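Side-chain contacts in putative flagellar hook-associated protein (Vibrio parahaemolyticus, PDB 3PWX), which probably serves as a structural component of the bacterial flagellum: residues Leu14-Glu19 against Leu216-Val221; Ser28-Leu33 against Leu206-His211; Lys52-Ile57 against Asn181-Thr186; Ser80-Ile85 against Leu110-Gly115; Ser87-Gln92 against Met140-Ile145. All coordinates share one frame; numbering follows the deposited sequence.

Interaction 1 (Leu14-Glu19 against Leu216-Val221)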
# COMPACT_ATOMS: atom_id res chain seq x y z
N LEU A 14 -15.93 -24.01 10.37
CA LEU A 14 -15.99 -23.53 9.02
C LEU A 14 -15.52 -22.11 8.90
O LEU A 14 -14.84 -21.75 7.94
CB LEU A 14 -17.39 -23.68 8.45
CG LEU A 14 -17.89 -25.09 8.16
CD1 LEU A 14 -19.41 -25.10 8.20
CD2 LEU A 14 -17.42 -25.61 6.83
N ASN A 15 -15.86 -21.28 9.87
CA ASN A 15 -15.29 -19.94 9.85
C ASN A 15 -13.81 -19.83 10.22
O ASN A 15 -13.14 -18.92 9.76
CB ASN A 15 -16.16 -18.91 10.54
CG ASN A 15 -17.31 -18.50 9.66
OD1 ASN A 15 -17.08 -17.93 8.57
ND2 ASN A 15 -18.52 -18.83 10.06
N LEU A 16 -13.31 -20.75 11.02
CA LEU A 16 -11.86 -20.82 11.16
C LEU A 16 -11.18 -21.31 9.85
O LEU A 16 -10.13 -20.81 9.51
CB LEU A 16 -11.46 -21.65 12.37
CG LEU A 16 -11.97 -21.21 13.75
CD1 LEU A 16 -11.84 -22.37 14.73
CD2 LEU A 16 -11.27 -19.97 14.31
N GLU A 17 -11.80 -22.22 9.11
CA GLU A 17 -11.23 -22.65 7.85
C GLU A 17 -11.11 -21.50 6.86
O GLU A 17 -10.03 -21.33 6.21
CB GLU A 17 -12.02 -23.79 7.22
CG GLU A 17 -11.48 -25.19 7.46
CD GLU A 17 -12.50 -26.32 7.09
OE1 GLU A 17 -13.50 -26.10 6.32
OE2 GLU A 17 -12.34 -27.46 7.61
N ARG A 18 -12.20 -20.74 6.72
CA ARG A 18 -12.26 -19.57 5.84
C ARG A 18 -11.29 -18.46 6.25
O ARG A 18 -10.75 -17.78 5.39
CB ARG A 18 -13.67 -19.01 5.80
CG ARG A 18 -13.77 -17.63 5.21
CD ARG A 18 -15.24 -17.17 5.23
NE ARG A 18 -15.56 -16.15 4.23
CZ ARG A 18 -16.78 -15.92 3.76
NH1 ARG A 18 -17.83 -16.64 4.15
NH2 ARG A 18 -16.97 -14.98 2.84
N GLU A 19 -11.07 -18.28 7.56
CA GLU A 19 -10.09 -17.31 8.04
C GLU A 19 -8.68 -17.84 7.80
O GLU A 19 -7.78 -17.09 7.40
CB GLU A 19 -10.30 -16.96 9.51
CG GLU A 19 -9.34 -15.85 10.05
CD GLU A 19 -9.54 -15.50 11.54
OE1 GLU A 19 -10.58 -15.91 12.17
OE2 GLU A 19 -8.65 -14.79 12.10
N LEU A 216 -1.20 -19.42 13.88
CA LEU A 216 -1.08 -20.24 15.09
C LEU A 216 -2.37 -20.30 15.87
O LEU A 216 -2.88 -21.39 16.14
CB LEU A 216 0.00 -19.73 16.03
CG LEU A 216 1.14 -20.71 16.19
CD1 LEU A 216 2.30 -20.00 16.90
CD2 LEU A 216 0.70 -21.98 16.91
N PHE A 217 -2.86 -19.12 16.25
CA PHE A 217 -4.00 -19.02 17.16
C PHE A 217 -5.08 -19.77 16.49
O PHE A 217 -5.69 -20.60 17.13
CB PHE A 217 -4.43 -17.58 17.44
CG PHE A 217 -3.33 -16.72 18.00
CD1 PHE A 217 -2.71 -17.03 19.23
CD2 PHE A 217 -2.88 -15.59 17.29
CE1 PHE A 217 -1.67 -16.25 19.72
CE2 PHE A 217 -1.83 -14.79 17.80
CZ PHE A 217 -1.24 -15.13 19.01
N VAL A 218 -5.25 -19.53 15.19
CA VAL A 218 -6.25 -20.22 14.39
C VAL A 218 -6.09 -21.74 14.38
O VAL A 218 -7.05 -22.41 14.69
CB VAL A 218 -6.44 -19.63 12.95
CG1 VAL A 218 -7.54 -20.36 12.16
CG2 VAL A 218 -6.82 -18.15 13.04
N ASP A 219 -4.93 -22.29 14.05
CA ASP A 219 -4.71 -23.75 14.17
C ASP A 219 -5.00 -24.31 15.58
O ASP A 219 -5.63 -25.37 15.68
CB ASP A 219 -3.30 -24.18 13.80
CG ASP A 219 -2.97 -24.01 12.33
OD1 ASP A 219 -3.84 -24.17 11.45
OD2 ASP A 219 -1.77 -23.73 12.06
N LYS A 220 -4.56 -23.62 16.64
CA LYS A 220 -4.78 -24.06 18.01
C LYS A 220 -6.27 -24.15 18.37
O LYS A 220 -6.76 -25.21 18.73
CB LYS A 220 -4.09 -23.14 19.00
CG LYS A 220 -4.28 -23.59 20.42
CD LYS A 220 -4.68 -22.43 21.31
CE LYS A 220 -5.38 -22.95 22.56
NZ LYS A 220 -4.84 -22.31 23.79
N VAL A 221 -6.97 -23.01 18.29
CA VAL A 221 -8.40 -22.95 18.52
C VAL A 221 -9.13 -23.95 17.63
O VAL A 221 -10.12 -24.56 18.07
CB VAL A 221 -8.97 -21.50 18.32
CG1 VAL A 221 -10.48 -21.46 18.54
CG2 VAL A 221 -8.28 -20.49 19.27
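V218 sets its CG1 methyl trans to the backbone N (chi1 -178°), and this aims CG1 at the backbone of L16. CG1 lies 3.7 Å from L16 O and 4.1 Å from L16 CB. The other methyl, CG2, turns to E19. The E19 side chain is fully extended, with CG trans to N (chi1 -176°), and runs obliquely over V218. Its OE2 comes within 3.9 Å of V218 CG2, so an acidic end rests on a methyl group. One turn further along the second helix, V221 meets L16 through CG1, which is 4.1 Å from L16 CD1. These two side chains cross at about a right angle. Only the L16 pairs with V218 and V221 are apolar on both sides. The contact is partly buried: V218 is buried, while E19 and V221 are exposed. Just beyond the segments, L16 also touches S222 and E19 touches N214. D219 OD1 adds a polar tie to the first helix through a hydrogen bond to N20 ND2. The short helical segments run antiparallel at 155°, with axes 10.1 Å apart. This is side-by-side packing of two long antiparallel helices, and residues 16-43 of the first are predicted to form a coiled coil.

Interaction 2 (Ser28-Leu33 against Leu206-His211)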
# COMPACT_ATOMS: atom_id res chain seq x y z
N SER A 28 0.58 -15.85 0.47
CA SER A 28 0.93 -16.16 -0.91
C SER A 28 1.12 -14.91 -1.75
O SER A 28 1.93 -14.92 -2.66
CB SER A 28 -0.09 -17.06 -1.57
OG SER A 28 0.16 -17.12 -2.95
N ASN A 29 0.39 -13.83 -1.45
CA ASN A 29 0.57 -12.55 -2.14
C ASN A 29 1.91 -11.97 -1.76
O ASN A 29 2.65 -11.47 -2.62
CB ASN A 29 -0.53 -11.58 -1.74
CG ASN A 29 -1.87 -11.92 -2.38
OD1 ASN A 29 -1.98 -12.86 -3.18
ND2 ASN A 29 -2.92 -11.14 -2.02
N ILE A 30 2.24 -12.06 -0.47
CA ILE A 30 3.49 -11.55 0.04
C ILE A 30 4.77 -12.31 -0.49
O ILE A 30 5.73 -11.69 -0.97
CB ILE A 30 3.46 -11.58 1.55
CG1 ILE A 30 2.26 -10.76 2.05
CG2 ILE A 30 4.79 -11.12 2.14
CD1 ILE A 30 2.27 -10.64 3.57
N ALA A 31 4.79 -13.64 -0.41
CA ALA A 31 5.84 -14.40 -1.07
C ALA A 31 5.88 -14.00 -2.57
O ALA A 31 6.95 -13.83 -3.14
CB ALA A 31 5.62 -15.90 -0.91
N ASN A 32 4.73 -13.84 -3.23
CA ASN A 32 4.87 -13.52 -4.65
C ASN A 32 5.40 -12.14 -4.87
O ASN A 32 6.13 -11.88 -5.84
CB ASN A 32 3.64 -13.83 -5.47
CG ASN A 32 3.41 -15.32 -5.56
OD1 ASN A 32 4.38 -16.08 -5.61
ND2 ASN A 32 2.16 -15.76 -5.59
N LEU A 33 5.10 -11.24 -3.95
CA LEU A 33 5.55 -9.86 -4.13
C LEU A 33 7.09 -9.80 -3.90
O LEU A 33 7.82 -9.15 -4.65
CB LEU A 33 4.73 -8.88 -3.28
CG LEU A 33 5.15 -7.41 -3.28
CD1 LEU A 33 5.35 -6.86 -4.70
CD2 LEU A 33 4.15 -6.58 -2.51
N LEU A 206 7.37 -8.00 8.30
CA LEU A 206 6.48 -7.70 9.42
C LEU A 206 5.06 -8.21 9.19
O LEU A 206 4.54 -8.87 10.05
CB LEU A 206 6.44 -6.21 9.76
CG LEU A 206 7.67 -5.68 10.47
CD1 LEU A 206 7.80 -4.19 10.31
CD2 LEU A 206 7.69 -6.08 11.98
N MSE A 207 4.43 -7.92 8.06
CA MSE A 207 3.08 -8.45 7.80
C MSE A 207 3.00 -9.94 7.81
O MSE A 207 2.05 -10.51 8.34
CB MSE A 207 2.62 -8.06 6.42
CG MSE A 207 2.58 -6.60 6.21
SE MSE A 207 1.12 -5.66 7.12
CE MSE A 207 1.57 -4.18 5.93
N ASP A 208 3.96 -10.57 7.17
CA ASP A 208 4.02 -12.02 7.10
C ASP A 208 4.17 -12.67 8.51
O ASP A 208 3.52 -13.66 8.84
CB ASP A 208 5.20 -12.38 6.19
CG ASP A 208 5.12 -13.77 5.67
OD1 ASP A 208 5.93 -14.58 6.15
OD2 ASP A 208 4.26 -14.05 4.80
N GLY A 209 4.98 -12.06 9.36
CA GLY A 209 5.15 -12.53 10.74
C GLY A 209 3.85 -12.48 11.56
O GLY A 209 3.55 -13.38 12.35
N ALA A 210 3.08 -11.42 11.35
CA ALA A 210 1.82 -11.26 12.03
C ALA A 210 0.79 -12.29 11.52
O ALA A 210 -0.02 -12.83 12.31
CB ALA A 210 1.33 -9.85 11.84
N HIS A 211 0.83 -12.56 10.21
CA HIS A 211 -0.01 -13.60 9.59
C HIS A 211 0.36 -14.98 10.13
O HIS A 211 -0.49 -15.83 10.27
CB HIS A 211 0.21 -13.61 8.08
CG HIS A 211 -0.55 -12.55 7.35
ND1 HIS A 211 -1.82 -12.15 7.73
CD2 HIS A 211 -0.26 -11.84 6.23
CE1 HIS A 211 -2.25 -11.21 6.91
NE2 HIS A 211 -1.33 -11.01 5.98
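I30 points its long branch at three residues of 206-211 and lays its short branch beside one of them. CD1 reaches M207 CB at 3.9 Å, with the two side chains about perpendicular. M207, a selenomethionine, then bends at chi2 and carries its selenium away from I30. The same CD1 meets the H211 ring at its edge, close to the ring plane, 3.9 Å from CD2. The side chains of I30 and H211 run obliquely to each other. CG2 of I30 lies 4.0 Å from D208 OD2, which also has a weak hydrogen bond from Q27 NE2, and CD1 reaches D208 as well. I30 CG1 lies trans to the carbonyl carbon (chi1 -57°), and this leaves CG2 on the D208 side. The helices are antiparallel, at 152° for these short segments, and 28-33 belongs to the predicted coiled coil. Strand 127-131 covers one flank, where V130 touches both I30 and M207. H211 NE2 donates to V130 O, and Y26 lies nearly parallel to the imidazole; together they should hold the ring's rotation. M207 also packs on N203 of the second subunit, and L206 and A210 meet A210 and L206 of that subunit.

Interaction 3 (Lys52-Ile57 against Asn181-Thr186)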
# COMPACT_ATOMS: atom_id res chain seq x y z
N LYS A 52 28.77 2.17 -13.07
CA LYS A 52 30.10 2.14 -12.50
C LYS A 52 31.18 2.01 -13.61
O LYS A 52 32.06 2.86 -13.72
CB LYS A 52 30.10 0.97 -11.51
CG LYS A 52 31.26 0.79 -10.69
CD LYS A 52 31.49 1.96 -9.77
CE LYS A 52 33.01 2.20 -9.59
NZ LYS A 52 33.85 0.95 -9.60
N SER A 53 31.08 1.00 -14.46
CA SER A 53 32.03 0.83 -15.55
C SER A 53 32.02 2.02 -16.51
O SER A 53 33.07 2.45 -16.99
CB SER A 53 31.78 -0.46 -16.32
OG SER A 53 31.48 -1.49 -15.41
N MSE A 54 30.83 2.55 -16.78
CA MSE A 54 30.77 3.68 -17.66
C MSE A 54 31.51 4.84 -16.99
O MSE A 54 32.29 5.51 -17.63
CB MSE A 54 29.34 3.97 -17.97
CG MSE A 54 29.03 5.19 -18.73
SE MSE A 54 27.08 5.14 -19.09
CE MSE A 54 27.07 3.56 -20.22
N ARG A 55 31.33 5.04 -15.68
CA ARG A 55 32.02 6.15 -15.04
C ARG A 55 33.58 6.01 -15.02
O ARG A 55 34.29 7.00 -15.13
CB ARG A 55 31.48 6.31 -13.66
CG ARG A 55 31.64 7.64 -13.08
CD ARG A 55 31.38 7.39 -11.62
NE ARG A 55 31.38 8.58 -10.77
CZ ARG A 55 32.29 8.84 -9.82
NH1 ARG A 55 33.32 8.01 -9.59
NH2 ARG A 55 32.13 9.95 -9.09
N ASP A 56 34.08 4.79 -14.90
CA ASP A 56 35.50 4.52 -14.86
C ASP A 56 36.19 4.84 -16.19
O ASP A 56 37.37 5.26 -16.22
CB ASP A 56 35.71 3.06 -14.52
CG ASP A 56 35.45 2.74 -13.06
OD1 ASP A 56 35.29 3.64 -12.19
OD2 ASP A 56 35.41 1.53 -12.78
N ILE A 57 35.44 4.61 -17.27
CA ILE A 57 35.89 4.88 -18.63
C ILE A 57 35.95 6.38 -18.92
O ILE A 57 36.96 6.89 -19.46
CB ILE A 57 34.98 4.19 -19.68
CG1 ILE A 57 35.20 2.67 -19.68
CG2 ILE A 57 35.18 4.80 -21.05
CD1 ILE A 57 34.04 1.90 -20.29
N ASN A 181 28.46 13.99 -13.76
CA ASN A 181 27.29 14.47 -13.01
C ASN A 181 25.98 13.72 -13.33
O ASN A 181 25.17 13.48 -12.42
CB ASN A 181 27.12 15.99 -13.17
CG ASN A 181 28.32 16.78 -12.64
OD1 ASN A 181 29.06 16.31 -11.79
ND2 ASN A 181 28.51 17.98 -13.15
N ALA A 182 25.77 13.34 -14.59
CA ALA A 182 24.59 12.60 -14.96
C ALA A 182 24.68 11.18 -14.47
O ALA A 182 23.65 10.59 -13.97
CB ALA A 182 24.36 12.65 -16.44
N ILE A 183 25.88 10.61 -14.55
CA ILE A 183 26.12 9.29 -13.98
C ILE A 183 25.96 9.31 -12.47
O ILE A 183 25.17 8.54 -11.96
CB ILE A 183 27.49 8.69 -14.33
CG1 ILE A 183 27.59 8.48 -15.85
CG2 ILE A 183 27.64 7.37 -13.55
CD1 ILE A 183 28.96 8.10 -16.38
N ASP A 184 26.68 10.18 -11.76
CA ASP A 184 26.44 10.31 -10.29
C ASP A 184 24.96 10.43 -9.91
O ASP A 184 24.55 9.80 -8.94
CB ASP A 184 27.27 11.41 -9.62
CG ASP A 184 28.73 11.12 -9.71
OD1 ASP A 184 29.08 9.97 -10.08
OD2 ASP A 184 29.56 12.03 -9.42
N ASP A 185 24.17 11.20 -10.67
CA ASP A 185 22.75 11.41 -10.30
C ASP A 185 21.92 10.16 -10.52
O ASP A 185 21.09 9.76 -9.66
CB ASP A 185 22.14 12.57 -11.08
CG ASP A 185 22.72 13.90 -10.69
OD1 ASP A 185 23.27 13.96 -9.55
OD2 ASP A 185 22.64 14.86 -11.50
N THR A 186 22.16 9.51 -11.66
CA THR A 186 21.41 8.31 -11.94
C THR A 186 21.76 7.27 -10.88
O THR A 186 20.87 6.62 -10.29
CB THR A 186 21.57 7.86 -13.40
OG1 THR A 186 21.21 8.94 -14.23
CG2 THR A 186 20.61 6.74 -13.75
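R55 and I183 mark the closest backbone approach, 6.8 Å between their CA atoms, where two antiparallel helical segments pass at 159°. I183 supplies the apolar part. It puts CD1 3.7 Å from CG of M54, a selenomethionine, and 3.9 Å from R55 CA. Its CG2 branch lies 4.0 Å from R55 CB, so I183 covers the root of the arginine with both branches. M54 has its CG on I183, then bends at chi3 and takes its end elsewhere. This is helix-to-helix packing between the two long antiparallel helices, 7-61 and 172-223, that run the length of the molecule. Beside the apolar patch lies a salt bridge. R55 stretches out from CG to NE and crosses D184 at about a right angle. R55 NE gives the shorter bond, 2.8 Å to D184 OD1, which receives it on the syn lone pair. That bond is bent, with an N-H...O angle of 142°, and OD1 is tilted out of the guanidinium plane. R55 NH2 adds two weak bonds, one to each carboxylate oxygen of D184. The guanidinium and carboxylate planes are 38° apart, so the pairing is twisted rather than flat. M54 also reaches L78 and Y81 of helix 71-89 and I158 of helix 154-166. I183 touches V154 of helix 154-166.

Interaction 4 (Ser80-Ile85 against Leu110-Gly115)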
# COMPACT_ATOMS: atom_id res chain seq x y z
N SER A 80 28.57 -0.32 -25.04
CA SER A 80 28.16 -1.59 -24.43
C SER A 80 27.36 -1.46 -23.17
O SER A 80 26.31 -2.11 -23.06
CB SER A 80 29.34 -2.45 -24.05
OG SER A 80 29.32 -3.55 -24.91
N TYR A 81 27.87 -0.66 -22.24
CA TYR A 81 27.22 -0.39 -20.96
C TYR A 81 25.94 0.43 -21.17
O TYR A 81 24.93 0.18 -20.53
CB TYR A 81 28.20 0.24 -19.96
CG TYR A 81 29.38 -0.70 -19.65
CD1 TYR A 81 29.14 -1.93 -19.03
CD2 TYR A 81 30.69 -0.39 -20.00
CE1 TYR A 81 30.16 -2.81 -18.72
CE2 TYR A 81 31.75 -1.29 -19.70
CZ TYR A 81 31.45 -2.50 -19.04
OH TYR A 81 32.36 -3.44 -18.70
N ARG A 82 25.99 1.35 -22.12
CA ARG A 82 24.83 2.06 -22.58
C ARG A 82 23.73 1.10 -23.02
O ARG A 82 22.59 1.23 -22.54
CB ARG A 82 25.18 3.04 -23.68
CG ARG A 82 23.99 3.88 -24.15
CD ARG A 82 24.25 4.44 -25.54
NE ARG A 82 24.19 3.37 -26.55
CZ ARG A 82 24.53 3.53 -27.83
NH1 ARG A 82 24.49 2.50 -28.66
NH2 ARG A 82 24.97 4.70 -28.26
N ASP A 83 24.06 0.09 -23.82
CA ASP A 83 23.01 -0.77 -24.35
C ASP A 83 22.48 -1.67 -23.28
O ASP A 83 21.27 -1.80 -23.11
CB ASP A 83 23.51 -1.62 -25.51
CG ASP A 83 23.85 -0.79 -26.74
OD1 ASP A 83 23.53 0.43 -26.80
OD2 ASP A 83 24.45 -1.38 -27.67
N SER A 84 23.39 -2.26 -22.54
CA SER A 84 23.10 -3.07 -21.37
C SER A 84 22.16 -2.38 -20.31
O SER A 84 21.34 -3.03 -19.65
CB SER A 84 24.44 -3.52 -20.79
OG SER A 84 24.35 -3.89 -19.42
N ILE A 85 22.28 -1.06 -20.16
CA ILE A 85 21.42 -0.31 -19.26
C ILE A 85 20.05 -0.13 -19.90
O ILE A 85 19.04 -0.17 -19.21
CB ILE A 85 22.03 1.06 -18.93
CG1 ILE A 85 23.10 0.93 -17.87
CG2 ILE A 85 21.00 2.05 -18.49
CD1 ILE A 85 24.24 1.99 -18.01
N LEU A 110 11.85 2.20 -22.60
CA LEU A 110 12.75 3.07 -23.36
C LEU A 110 12.69 2.77 -24.86
O LEU A 110 12.65 1.62 -25.29
CB LEU A 110 14.19 2.85 -22.88
CG LEU A 110 14.76 3.58 -21.68
CD1 LEU A 110 15.94 2.80 -21.21
CD2 LEU A 110 15.22 4.94 -22.12
N ASN A 111 12.69 3.82 -25.66
CA ASN A 111 12.64 3.73 -27.10
C ASN A 111 13.68 4.68 -27.68
O ASN A 111 13.81 5.82 -27.21
CB ASN A 111 11.25 4.15 -27.58
CG ASN A 111 10.92 3.65 -28.98
OD1 ASN A 111 11.78 3.60 -29.87
ND2 ASN A 111 9.67 3.28 -29.18
N LYS A 112 14.41 4.24 -28.71
CA LYS A 112 15.49 5.06 -29.33
C LYS A 112 15.19 5.38 -30.78
O LYS A 112 15.97 6.06 -31.46
CB LYS A 112 16.88 4.42 -29.20
CG LYS A 112 17.99 5.47 -29.08
CD LYS A 112 19.39 5.00 -29.58
CE LYS A 112 20.46 6.09 -29.32
NZ LYS A 112 21.92 5.60 -29.20
N SER A 113 14.04 4.91 -31.25
CA SER A 113 13.53 5.17 -32.61
C SER A 113 13.71 6.59 -33.14
O SER A 113 13.76 6.80 -34.33
CB SER A 113 12.03 4.85 -32.68
OG SER A 113 11.84 3.47 -32.84
N SER A 114 13.75 7.57 -32.25
CA SER A 114 13.69 8.95 -32.67
C SER A 114 15.07 9.54 -32.93
O SER A 114 15.17 10.68 -33.37
CB SER A 114 12.84 9.80 -31.68
OG SER A 114 13.44 10.03 -30.42
N GLY A 115 16.12 8.74 -32.70
CA GLY A 115 17.49 9.27 -32.65
C GLY A 115 18.00 9.60 -31.25
O GLY A 115 19.20 9.76 -31.04
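R82 and K112 meet closely at one point. K112 NZ sits over one face of the R82 guanidinium, 3.3 Å from NH2 and offset toward the rim. The two side chains lie about at right angles. K112 is extended beyond CG, while R82 bends at chi3 (72°), which turns its guanidinium toward D83. Both cations share an anion: D159 binds R82 NH2 through OD1 and K112 NZ through OD2. The acid probably offsets the two charges and so helps them lie this close. D83 fixes the rotation of the guanidinium. Its OD1 is gripped side-on by R82 NE at 3.0 Å and R82 NH1 at 2.9 Å, both in the guanidinium plane. K112 NZ also has a weak hydrogen bond to Y117 OH. Beyond the R82-K112 pair the segments do not touch closely. The chain leaves strand 110-111 in a type I beta turn from K112 to G115, and S113, S114 and G115 face solvent. This outer end is held by its own bonds. N111 OD1 accepts from S113 N at 3.0 Å, an Asx turn, and G115 N bonds to K112 O. The contact joins helix 71-89 to the loop between strands 110-111 and 118-119. Helix 154-166 lies alongside, with L155 and I158 touching R82, and helix 7-61 is reached through I85, which touches S50 and L51.

Interaction 5 (Ser87-Gln92 against Met140-Ile145)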
# COMPACT_ATOMS: atom_id res chain seq x y z
N SER A 87 18.74 -2.38 -21.93
CA SER A 87 18.17 -3.72 -21.73
C SER A 87 17.59 -4.03 -20.36
O SER A 87 16.62 -4.80 -20.25
CB SER A 87 19.24 -4.79 -21.94
OG SER A 87 19.21 -5.14 -23.29
N SER A 88 18.26 -3.53 -19.32
CA SER A 88 17.81 -3.76 -17.98
C SER A 88 16.54 -2.98 -17.76
O SER A 88 15.61 -3.51 -17.20
CB SER A 88 18.89 -3.41 -16.97
OG SER A 88 20.06 -4.22 -17.22
N PHE A 89 16.44 -1.75 -18.24
CA PHE A 89 15.19 -1.01 -17.95
C PHE A 89 13.99 -1.49 -18.77
O PHE A 89 12.87 -1.09 -18.49
CB PHE A 89 15.35 0.48 -18.16
CG PHE A 89 15.93 1.17 -17.02
CD1 PHE A 89 15.20 1.29 -15.84
CD2 PHE A 89 17.21 1.68 -17.09
CE1 PHE A 89 15.75 1.94 -14.74
CE2 PHE A 89 17.77 2.33 -15.99
CZ PHE A 89 17.04 2.47 -14.82
N ASN A 90 14.27 -2.34 -19.77
CA ASN A 90 13.30 -2.91 -20.70
C ASN A 90 13.09 -4.40 -20.43
O ASN A 90 12.51 -5.11 -21.23
CB ASN A 90 13.77 -2.72 -22.14
CG ASN A 90 13.39 -1.35 -22.70
OD1 ASN A 90 12.56 -0.62 -22.12
ND2 ASN A 90 13.99 -0.99 -23.81
N ALA A 91 13.56 -4.84 -19.26
CA ALA A 91 13.33 -6.19 -18.77
C ALA A 91 11.85 -6.52 -18.80
O ALA A 91 11.00 -5.65 -18.56
CB ALA A 91 13.85 -6.31 -17.34
N GLN A 92 11.57 -7.79 -19.07
CA GLN A 92 10.22 -8.30 -19.11
C GLN A 92 10.18 -9.47 -18.16
O GLN A 92 11.23 -10.08 -17.88
CB GLN A 92 9.86 -8.79 -20.52
CG GLN A 92 9.80 -7.71 -21.55
CD GLN A 92 9.74 -8.25 -22.96
OE1 GLN A 92 10.78 -8.50 -23.56
NE2 GLN A 92 8.55 -8.45 -23.49
N MSE A 140 8.88 -0.49 -9.54
CA MSE A 140 9.70 0.72 -9.70
C MSE A 140 9.51 1.18 -11.14
O MSE A 140 9.06 0.41 -11.97
CB MSE A 140 11.18 0.48 -9.40
CG MSE A 140 11.55 0.18 -7.95
SE MSE A 140 10.90 1.52 -6.65
CE MSE A 140 11.91 3.08 -7.26
N THR A 141 9.77 2.45 -11.42
CA THR A 141 9.69 2.90 -12.80
C THR A 141 10.96 3.50 -13.38
O THR A 141 11.63 4.29 -12.74
CB THR A 141 8.48 3.82 -13.10
OG1 THR A 141 8.72 5.15 -12.59
CG2 THR A 141 7.24 3.19 -12.57
N ALA A 142 11.21 3.14 -14.63
CA ALA A 142 12.31 3.77 -15.39
C ALA A 142 12.05 5.27 -15.40
O ALA A 142 12.94 6.07 -15.24
CB ALA A 142 12.37 3.23 -16.79
N GLN A 143 10.81 5.68 -15.56
CA GLN A 143 10.59 7.10 -15.66
C GLN A 143 10.93 7.89 -14.43
O GLN A 143 11.40 9.00 -14.55
CB GLN A 143 9.18 7.42 -16.10
CG GLN A 143 8.97 8.87 -16.15
CD GLN A 143 7.95 9.16 -17.14
OE1 GLN A 143 8.26 9.19 -18.36
NE2 GLN A 143 6.69 9.33 -16.68
N GLU A 144 10.71 7.35 -13.24
CA GLU A 144 11.14 8.04 -12.04
C GLU A 144 12.66 7.90 -11.83
O GLU A 144 13.31 8.88 -11.44
CB GLU A 144 10.35 7.53 -10.83
CG GLU A 144 10.92 8.04 -9.52
CD GLU A 144 10.19 7.46 -8.31
OE1 GLU A 144 9.01 7.00 -8.48
OE2 GLU A 144 10.77 7.50 -7.19
N ILE A 145 13.21 6.73 -12.14
CA ILE A 145 14.65 6.45 -11.92
C ILE A 145 15.62 7.21 -12.82
O ILE A 145 16.72 7.66 -12.37
CB ILE A 145 14.91 4.92 -11.88
CG1 ILE A 145 14.18 4.32 -10.63
CG2 ILE A 145 16.33 4.65 -11.77
CD1 ILE A 145 14.01 2.82 -10.64
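F89 is the side chain that carries this contact, and its ring meets two residues of 140-145. A142 CB lies 3.6 Å from F89 CD1 and approaches the ring obliquely. I145 CG2 comes at the ring edge, near its plane, 3.8 Å from F89 CZ. The side chains of F89 and I145 run obliquely to each other. I145 has CG2 trans to its N and CG1 trans to the carbonyl carbon (chi1 -65°), which sends CG2 to the phenyl rim. All three residues are buried, and the contact is wholly apolar. The next shell fixes the short helix that carries A142 and I145. T141 is its N-cap: T141 OG1 accepts from E144 N at 3.0 Å. A142 also pairs with F100 through the backbone, and I145 O accepts from N189 ND2 of helix 172-223. The F89 side chain also touches L146. Around this, segment 87-92 brings F89 in and helix 142-145 receives it. S88 leans on S46 and V47 of helix 7-61, I145 on V190 of helix 172-223, and N90 OD1 bonds to L110 N at strand 110-111.

In the fold
From the N terminus, helix 7-61 passes through interactions 1, 2 and 3 in turn, and helix 172-223 returns along it. Interaction 1 closes the widest loop, interaction 2 the next and interaction 3 the innermost of these three, so they nest. The centres of interactions 1 and 3 are about 54 Å apart. Interactions 4 and 5 fall within the loop of interaction 3 and cross each other: 80-85, 87-92, 110-115 and 140-145 alternate along the chain. They tie helix 71-89 to the loop after strand 110-111 and to helix 142-145. M54 of interaction 3 packs on R82 and I85 of interaction 4, and interaction 5 lies about 12 Å from interaction 4, centre to centre.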